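Local atomic coordinates of conserved hypothetical protein (PDB entry 2FB6), a protein that is of unknown function but folds as a compact single-chain alpha/beta protein built on a parallel sheet flanked by helices. Residues I12-D17 against I44-A49; K40-I45 against S70-E75. All coordinates share one frame; numbering follows the deposited sequence. Where two conformers were deposited one is given.

Contacts 1 and 2 are successive seams of one parallel sheet, and both use strand 41-46, whose residues Ile44 and Ile45 take part in each. Contact 1 joins that strand to strand 9-14 and runs on past the strand ends into partly exposed loops; contact 2 joins it to strand 73-77 and is buried, with Thr73 at its exposed margin. On the face of Ile44 both are apolar, with an indole in contact 1 and isoleucines alone in contact 2. On the other face they differ: Leu13 packs on Ile45 in contact 1, whereas contact 2 sets the polar Asn43, Thr73 and Glu75 together.

Contact 1. Residues I12-D17 against I44-A49; sequences ILWTTD and IILWGA
The indole of Trp14 meets strand 41-46 with both a face and an edge. Over one face lies the CD2 methyl of Leu46, displaced toward the rim of the six-membered ring in a CH-pi approach, its closeness doubtful in the deposited conformer of Leu46. At the edge, in the ring plane, the CG2 methyl of Ile44 stands 3.6 Å from Trp14 CE3. CG of Trp14 is anti to the backbone N (chi1 173°), which starts the indole out on the side of the sheet that holds Ile44 and Leu46. On the pyrrole side NE1 donates a bent hydrogen bond to Thr16 O (2.9 Å, 135° at the hydrogen). Val22 and Leu26 of helix 19-36 and Val54 of helix 49-56 also pack on this indole.

On the opposite face of the sheet, Leu13 CD1 touches Ile45 CG2 at 3.8 Å. The same methyl approaches CB of Trp47. Between these two layers the strands pair in parallel: Ile45 N donates to Ile12 O at 2.8 Å, Trp14 N to Ile45 O at 2.8 Å, and Trp47 N, with a longer bond of 3.2 Å, to Trp14 O, which also accepts from Ser50 OG.

Past the strand ends the chains stay close. Gly48, at a positive phi of 111°, carries its backbone past Thr15, whose OG1 is hydrogen-bonded to the C-terminal carboxylate of Ile117. Farther on, a water donates to both Asp17 OD2 (2.7 Å) and Ala49 O (2.9 Å), and Ala49 CB lies against the Asp17 carboxylate.

This pairing is that of a beta-alpha-beta unit, strand 9-14, helix 19-36, strand 41-46, at the centre of a parallel sheet with strand order 4-3-2-1-5, consistent with a DsrE/DsrF-like fold.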
ATOM      1  N   ILE A  12      -5.561   0.445  -2.382  1.00 11.10           N
ATOM      2  CA  ILE A  12      -4.773   0.669  -3.574  1.00 11.71           C
ATOM      3  C   ILE A  12      -3.864  -0.534  -3.748  1.00 11.25           C
ATOM      4  O   ILE A  12      -3.092  -0.847  -2.845  1.00 11.93           O
ATOM      5  CB  ILE A  12      -3.927   1.959  -3.465  1.00 11.86           C
ATOM      6  CG1 ILE A  12      -4.848   3.184  -3.313  1.00 12.43           C
ATOM      7  CG2 ILE A  12      -3.011   2.112  -4.706  1.00 12.54           C
ATOM      8  CD1 ILE A  12      -4.130   4.465  -2.908  1.00 14.30           C
ATOM      9  N   LEU A  13      -3.975  -1.208  -4.893  1.00 10.32           N
ATOM     10  CA  LEU A  13      -3.011  -2.237  -5.257  1.00 11.00           C
ATOM     11  C   LEU A  13      -1.882  -1.547  -6.019  1.00 11.19           C
ATOM     12  O   LEU A  13      -2.047  -1.129  -7.170  1.00 11.99           O
ATOM     13  CB  LEU A  13      -3.687  -3.301  -6.113  1.00 11.04           C
ATOM     14  CG  LEU A  13      -2.813  -4.439  -6.655  1.00 11.37           C
ATOM     15  CD1 LEU A  13      -2.119  -5.229  -5.543  1.00 12.97           C
ATOM     16  CD2 LEU A  13      -3.653  -5.357  -7.519  1.00 12.30           C
ATOM     17  N   TRP A  14      -0.747  -1.386  -5.351  1.00 11.34           N
ATOM     18  CA  TRP A  14       0.372  -0.642  -5.899  1.00 11.54           C
ATOM     19  C   TRP A  14       1.362  -1.632  -6.517  1.00 11.64           C
ATOM     20  O   TRP A  14       2.092  -2.327  -5.806  1.00 11.23           O
ATOM     21  CB  TRP A  14       1.005   0.172  -4.762  1.00 11.80           C
ATOM     22  CG  TRP A  14       2.274   0.878  -5.082  1.00 12.05           C
ATOM     23  CD1 TRP A  14       2.891   0.982  -6.303  1.00 11.91           C
ATOM     24  CD2 TRP A  14       3.073   1.619  -4.162  1.00 11.91           C
ATOM     25  NE1 TRP A  14       4.059   1.714  -6.177  1.00 11.30           N
ATOM     26  CE2 TRP A  14       4.187   2.125  -4.876  1.00 12.15           C
ATOM     27  CE3 TRP A  14       2.955   1.914  -2.796  1.00 13.67           C
ATOM     28  CZ2 TRP A  14       5.181   2.896  -4.266  1.00 12.72           C
ATOM     29  CZ3 TRP A  14       3.962   2.673  -2.177  1.00 12.87           C
ATOM     30  CH2 TRP A  14       5.056   3.154  -2.916  1.00 13.22           C
ATOM     31  N   THR A  15       1.366  -1.697  -7.848  1.00 12.44           N
ATOM     32  CA  THR A  15       2.298  -2.569  -8.574  1.00 12.94           C
ATOM     33  C   THR A  15       3.376  -1.776  -9.291  1.00 13.00           C
ATOM     34  O   THR A  15       4.454  -2.304  -9.559  1.00 13.51           O
ATOM     35  CB  THR A  15       1.590  -3.460  -9.635  1.00 13.38           C
ATOM     36  OG1 THR A  15       1.158  -2.660 -10.735  1.00 15.70           O
ATOM     37  CG2 THR A  15       0.397  -4.222  -9.035  1.00 14.24           C
ATOM     38  N   THR A  16       3.084  -0.524  -9.626  1.00 12.80           N
ATOM     39  CA  THR A  16       3.974   0.236 -10.518  1.00 14.05           C
ATOM     40  C   THR A  16       5.284   0.652  -9.857  1.00 13.46           C
ATOM     41  O   THR A  16       5.329   0.916  -8.645  1.00 13.14           O
ATOM     42  CB  THR A  16       3.273   1.488 -11.097  1.00 14.89           C
ATOM     43  OG1 THR A  16       4.125   2.067 -12.093  1.00 17.33           O
ATOM     44  CG2 THR A  16       2.952   2.530 -10.013  1.00 16.42           C
ATOM     45  N   ASP A  17       6.345   0.725 -10.660  1.00 13.70           N
ATOM     46  CA  ASP A  17       7.570   1.356 -10.195  1.00 14.09           C
ATOM     47  C   ASP A  17       7.830   2.681 -10.915  1.00 14.16           C
ATOM     48  O   ASP A  17       8.944   3.196 -10.865  1.00 14.55           O
ATOM     49  CB  ASP A  17       8.779   0.408 -10.290  1.00 13.89           C
ATOM     50  CG  ASP A  17       9.081  -0.038 -11.710  1.00 15.54           C
ATOM     51  OD1 ASP A  17       8.442   0.445 -12.672  1.00 17.00           O
ATOM     52  OD2 ASP A  17      10.014  -0.866 -11.853  1.00 18.84           O
ATOM     53  N   ILE A  44      -2.841   0.055   1.492  1.00 10.78           N
ATOM     54  CA  ILE A  44      -2.032  -0.024   0.280  1.00 11.54           C
ATOM     55  C   ILE A  44      -1.342  -1.374   0.256  1.00 10.48           C
ATOM     56  O   ILE A  44      -0.740  -1.772   1.246  1.00 10.47           O
ATOM     57  CB  ILE A  44      -0.986   1.122   0.209  1.00 11.33           C
ATOM     58  CG1 ILE A  44      -1.703   2.499   0.221  1.00 13.15           C
ATOM     59  CG2 ILE A  44      -0.096   0.936  -1.054  1.00 13.63           C
ATOM     60  CD1 ILE A  44      -0.794   3.684   0.202  1.00 14.57           C
ATOM     61  N   ILE A  45      -1.465  -2.070  -0.871  1.00 10.20           N
ATOM     62  CA  ILE A  45      -0.842  -3.383  -1.061  1.00 10.26           C
ATOM     63  C   ILE A  45       0.348  -3.211  -2.007  1.00 11.00           C
ATOM     64  O   ILE A  45       0.179  -2.796  -3.146  1.00 11.61           O
ATOM     65  CB  ILE A  45      -1.824  -4.393  -1.692  1.00 10.79           C
ATOM     66  CG1 ILE A  45      -3.123  -4.503  -0.875  1.00 10.96           C
ATOM     67  CG2 ILE A  45      -1.127  -5.747  -1.863  1.00 11.51           C
ATOM     68  CD1 ILE A  45      -4.237  -5.173  -1.670  1.00 13.56           C
ATOM     69  N   LEU A  46       1.539  -3.525  -1.511  1.00 10.85           N
ATOM     70  CA  LEU A  46       2.752  -3.500  -2.326  0.50 11.54           C
ATOM     71  C   LEU A  46       2.977  -4.870  -2.938  1.00 11.54           C
ATOM     72  O   LEU A  46       3.240  -5.836  -2.228  1.00 12.00           O
ATOM     73  CB  LEU A  46       3.958  -3.142  -1.464  0.50 11.84           C
ATOM     74  CG  LEU A  46       4.104  -1.681  -1.079  0.50 11.60           C
ATOM     75  CD1 LEU A  46       5.223  -1.509  -0.081  0.50 11.33           C
ATOM     76  CD2 LEU A  46       4.394  -0.874  -2.324  0.50 13.26           C
ATOM     77  N   TRP A  47       2.885  -4.971  -4.263  1.00 12.21           N
ATOM     78  CA  TRP A  47       2.968  -6.284  -4.893  1.00 12.73           C
ATOM     79  C   TRP A  47       3.378  -6.084  -6.339  1.00 13.58           C
ATOM     80  O   TRP A  47       2.642  -5.464  -7.099  1.00 14.55           O
ATOM     81  CB  TRP A  47       1.585  -6.947  -4.823  1.00 13.07           C
ATOM     82  CG  TRP A  47       1.551  -8.415  -5.133  1.00 13.05           C
ATOM     83  CD1 TRP A  47       2.499  -9.153  -5.783  1.00 13.70           C
ATOM     84  CD2 TRP A  47       0.480  -9.306  -4.836  1.00 12.73           C
ATOM     85  NE1 TRP A  47       2.083 -10.460  -5.900  1.00 13.67           N
ATOM     86  CE2 TRP A  47       0.850 -10.580  -5.312  1.00 13.00           C
ATOM     87  CE3 TRP A  47      -0.754  -9.159  -4.183  1.00 12.62           C
ATOM     88  CZ2 TRP A  47       0.017 -11.700  -5.184  1.00 12.83           C
ATOM     89  CZ3 TRP A  47      -1.575 -10.282  -4.047  1.00 12.78           C
ATOM     90  CH2 TRP A  47      -1.185 -11.521  -4.536  1.00 13.59           C
ATOM     91  N   GLY A  48       4.532  -6.636  -6.720  1.00 13.33           N
ATOM     92  CA  GLY A  48       5.052  -6.467  -8.088  1.00 13.92           C
ATOM     93  C   GLY A  48       6.296  -5.605  -8.116  1.00 13.48           C
ATOM     94  O   GLY A  48       7.061  -5.604  -7.160  1.00 13.72           O
ATOM     95  N   ALA A  49       6.490  -4.862  -9.211  1.00 13.06           N
ATOM     96  CA  ALA A  49       7.704  -4.052  -9.413  1.00 12.79           C
ATOM     97  C   ALA A  49       7.903  -3.034  -8.274  1.00 12.40           C
ATOM     98  O   ALA A  49       9.028  -2.715  -7.882  1.00 13.68           O
ATOM     99  CB  ALA A  49       7.641  -3.364 -10.778  1.00 12.49           C
TER
HETATM  100  O   HOH W   1      11.142  -1.921  -9.654  1.00 20.85           O

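Contact 2. Residues K40-I45 against S70-E75; sequences KHINII and SGITIE
Asn43 crosses both Thr73 and Glu75 at about a right angle, and the three polar side chains gather on one face of the sheet. CG of Asn43 is anti to the backbone N (chi1 180°), which carries it out toward Thr73 and Glu75; the amide lies beside the Thr73 hydroxyl and the Glu75 carboxylate. The amide and carboxylate planes stand 77° apart. Nearer the backbone, Asn43 CB lies 3.5 Å from Thr73 OG1.

Glu75 is extended beyond CG. It lies side by side with Ile45, pointing the same way, with OE2 of Glu75 3.7 Å from CG1 of Ile45.

The opposite face is built of isoleucines. Ile44 CD1 meets Ile72 CG2 at 3.7 Å, the two side chains crossing obliquely, while Ile42 offers CB to Ile72 CG1 at 4.1 Å. Met67 of helix 58-70 packs on both Ile44 and Ile72, and Ile64 and Leu68 of that helix reach Ile74.

Between the two faces, three backbone hydrogen bonds pair the parallel strands: Thr73 N to Ile42 O (3.0 Å), Ile44 N to Thr73 O (2.9 Å) and Glu75 N to Ile44 O (3.0 Å). Ahead of Ile72, Gly71 ends helix 58-70 in a Schellman motif. Its carbonyl O accepts from a water that in turn accepts from Ile42 N, and so links the two segments.

The chemistry therefore divides at the sheet, with an apolar layer under helix 58-70 and polar groups on the reverse. There the buried Glu75 carboxylate is gripped from elsewhere in the chain, OE1 by a salt bridge to Arg98 NH2 and OE2 by a hydrogen bond with Tyr107 OH. These two partners would offset the cost of burying the carboxylate and probably favour its charged form.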
ATOM      1  N   LYS A  40     -11.895   7.203   5.486  1.00 12.44           N
ATOM      2  CA  LYS A  40     -11.556   6.925   6.882  1.00 12.81           C
ATOM      3  C   LYS A  40     -10.456   5.869   6.988  1.00 13.11           C
ATOM      4  O   LYS A  40      -9.647   5.900   7.914  1.00 13.90           O
ATOM      5  CB  LYS A  40     -12.797   6.516   7.674  1.00 12.85           C
ATOM      6  CG  LYS A  40     -13.813   7.631   7.770  1.00 14.48           C
ATOM      7  CD  LYS A  40     -15.020   7.215   8.619  1.00 17.13           C
ATOM      8  CE  LYS A  40     -16.104   8.293   8.596  1.00 21.15           C
ATOM      9  NZ  LYS A  40     -15.584   9.558   9.164  1.00 23.75           N
ATOM     10  N   HIS A  41     -10.427   4.953   6.023  1.00 13.24           N
ATOM     11  CA  HIS A  41      -9.453   3.847   6.023  1.00 12.69           C
ATOM     12  C   HIS A  41      -8.830   3.764   4.659  1.00 12.45           C
ATOM     13  O   HIS A  41      -9.547   3.782   3.676  1.00 12.49           O
ATOM     14  CB  HIS A  41     -10.162   2.519   6.340  1.00 14.31           C
ATOM     15  CG  HIS A  41     -10.947   2.571   7.611  1.00 16.55           C
ATOM     16  ND1 HIS A  41     -12.311   2.756   7.637  1.00 19.64           N
ATOM     17  CD2 HIS A  41     -10.550   2.523   8.903  1.00 20.02           C
ATOM     18  CE1 HIS A  41     -12.726   2.804   8.892  1.00 19.79           C
ATOM     19  NE2 HIS A  41     -11.676   2.663   9.678  1.00 21.43           N
ATOM     20  N   ILE A  42      -7.500   3.655   4.616  1.00 11.33           N
ATOM     21  CA  ILE A  42      -6.803   3.449   3.348  1.00 12.21           C
ATOM     22  C   ILE A  42      -5.762   2.369   3.559  1.00 11.57           C
ATOM     23  O   ILE A  42      -4.931   2.455   4.475  1.00 12.07           O
ATOM     24  CB  ILE A  42      -6.096   4.717   2.828  1.00 12.17           C
ATOM     25  CG1 ILE A  42      -7.093   5.892   2.685  1.00 12.98           C
ATOM     26  CG2 ILE A  42      -5.369   4.407   1.508  1.00 13.16           C
ATOM     27  CD1 ILE A  42      -6.480   7.166   2.178  1.00 14.27           C
ATOM     28  N   ASN A  43      -5.862   1.326   2.746  1.00 10.91           N
ATOM     29  CA  ASN A  43      -4.908   0.228   2.760  0.50 11.07           C
ATOM     30  C   ASN A  43      -4.165   0.171   1.430  1.00 11.24           C
ATOM     31  O   ASN A  43      -4.797   0.213   0.371  1.00 11.97           O
ATOM     32  CB  ASN A  43      -5.643  -1.102   2.973  0.50 11.46           C
ATOM     33  CG  ASN A  43      -4.699  -2.294   2.993  0.50 11.40           C
ATOM     34  OD1 ASN A  43      -4.841  -3.234   2.200  0.50 13.08           O
ATOM     35  ND2 ASN A  43      -3.736  -2.268   3.904  0.50 11.33           N
ATOM     36  N   ILE A  44      -2.841   0.055   1.492  1.00 10.78           N
ATOM     37  CA  ILE A  44      -2.032  -0.024   0.280  1.00 11.54           C
ATOM     38  C   ILE A  44      -1.342  -1.374   0.256  1.00 10.48           C
ATOM     39  O   ILE A  44      -0.740  -1.772   1.246  1.00 10.47           O
ATOM     40  CB  ILE A  44      -0.986   1.122   0.209  1.00 11.33           C
ATOM     41  CG1 ILE A  44      -1.703   2.499   0.221  1.00 13.15           C
ATOM     42  CG2 ILE A  44      -0.096   0.936  -1.054  1.00 13.63           C
ATOM     43  CD1 ILE A  44      -0.794   3.684   0.202  1.00 14.57           C
ATOM     44  N   ILE A  45      -1.465  -2.070  -0.871  1.00 10.20           N
ATOM     45  CA  ILE A  45      -0.842  -3.383  -1.061  1.00 10.26           C
ATOM     46  C   ILE A  45       0.348  -3.211  -2.007  1.00 11.00           C
ATOM     47  O   ILE A  45       0.179  -2.796  -3.146  1.00 11.61           O
ATOM     48  CB  ILE A  45      -1.824  -4.393  -1.692  1.00 10.79           C
ATOM     49  CG1 ILE A  45      -3.123  -4.503  -0.875  1.00 10.96           C
ATOM     50  CG2 ILE A  45      -1.127  -5.747  -1.863  1.00 11.51           C
ATOM     51  CD1 ILE A  45      -4.237  -5.173  -1.670  1.00 13.56           C
ATOM     52  N   SER A  70       0.509   8.845   8.979  1.00 14.92           N
ATOM     53  CA  SER A  70      -0.850   9.389   8.850  1.00 14.33           C
ATOM     54  C   SER A  70      -1.936   8.356   9.179  1.00 13.79           C
ATOM     55  O   SER A  70      -3.107   8.707   9.260  1.00 14.32           O
ATOM     56  CB  SER A  70      -1.087   9.910   7.431  1.00 14.86           C
ATOM     57  OG  SER A  70      -1.340   8.829   6.548  1.00 16.12           O
ATOM     58  N   GLY A  71      -1.559   7.089   9.330  1.00 13.53           N
ATOM     59  CA  GLY A  71      -2.529   6.040   9.623  1.00 13.16           C
ATOM     60  C   GLY A  71      -2.977   5.210   8.439  1.00 12.71           C
ATOM     61  O   GLY A  71      -3.853   4.353   8.588  1.00 12.74           O
ATOM     62  N   ILE A  72      -2.403   5.468   7.261  1.00 12.45           N
ATOM     63  CA  ILE A  72      -2.577   4.564   6.121  1.00 11.75           C
ATOM     64  C   ILE A  72      -1.888   3.245   6.475  1.00 11.63           C
ATOM     65  O   ILE A  72      -0.791   3.257   7.034  1.00 12.17           O
ATOM     66  CB  ILE A  72      -1.908   5.181   4.878  1.00 11.60           C
ATOM     67  CG1 ILE A  72      -2.680   6.419   4.422  1.00 11.46           C
ATOM     68  CG2 ILE A  72      -1.796   4.174   3.711  1.00 12.25           C
ATOM     69  CD1 ILE A  72      -1.878   7.347   3.515  1.00 11.22           C
ATOM     70  N   THR A  73      -2.541   2.117   6.202  1.00 11.27           N
ATOM     71  CA  THR A  73      -1.904   0.819   6.439  1.00 11.54           C
ATOM     72  C   THR A  73      -1.219   0.384   5.144  1.00 11.58           C
ATOM     73  O   THR A  73      -1.715   0.656   4.056  1.00 11.01           O
ATOM     74  CB  THR A  73      -2.911  -0.259   6.939  1.00 12.10           C
ATOM     75  OG1 THR A  73      -3.980  -0.399   5.999  1.00 12.75           O
ATOM     76  CG2 THR A  73      -3.518   0.155   8.270  1.00 13.65           C
ATOM     77  N   ILE A  74      -0.079  -0.286   5.261  1.00 10.99           N
ATOM     78  CA  ILE A  74       0.672  -0.754   4.086  1.00 10.84           C
ATOM     79  C   ILE A  74       1.143  -2.174   4.340  1.00 10.87           C
ATOM     80  O   ILE A  74       1.720  -2.443   5.382  1.00 11.29           O
ATOM     81  CB  ILE A  74       1.895   0.140   3.747  1.00 11.19           C
ATOM     82  CG1 ILE A  74       1.471   1.613   3.675  1.00 12.49           C
ATOM     83  CG2 ILE A  74       2.507  -0.326   2.402  1.00 11.44           C
ATOM     84  CD1 ILE A  74       2.605   2.573   3.372  1.00 12.31           C
ATOM     85  N   GLU A  75       0.837  -3.076   3.405  1.00 10.23           N
ATOM     86  CA  GLU A  75       1.223  -4.478   3.515  1.00 10.96           C
ATOM     87  C   GLU A  75       1.870  -4.886   2.207  1.00 10.83           C
ATOM     88  O   GLU A  75       1.534  -4.339   1.156  1.00 12.16           O
ATOM     89  CB  GLU A  75       0.011  -5.358   3.837  1.00 10.92           C
ATOM     90  CG  GLU A  75      -1.183  -5.166   2.884  1.00 11.18           C
ATOM     91  CD  GLU A  75      -2.423  -5.966   3.281  1.00 12.83           C
ATOM     92  OE1 GLU A  75      -2.345  -6.748   4.252  1.00 16.16           O
ATOM     93  OE2 GLU A  75      -3.467  -5.817   2.609  1.00 14.17           O
TER
HETATM   94  O   HOH W   2      -6.250   3.668   7.332  1.00 15.93           O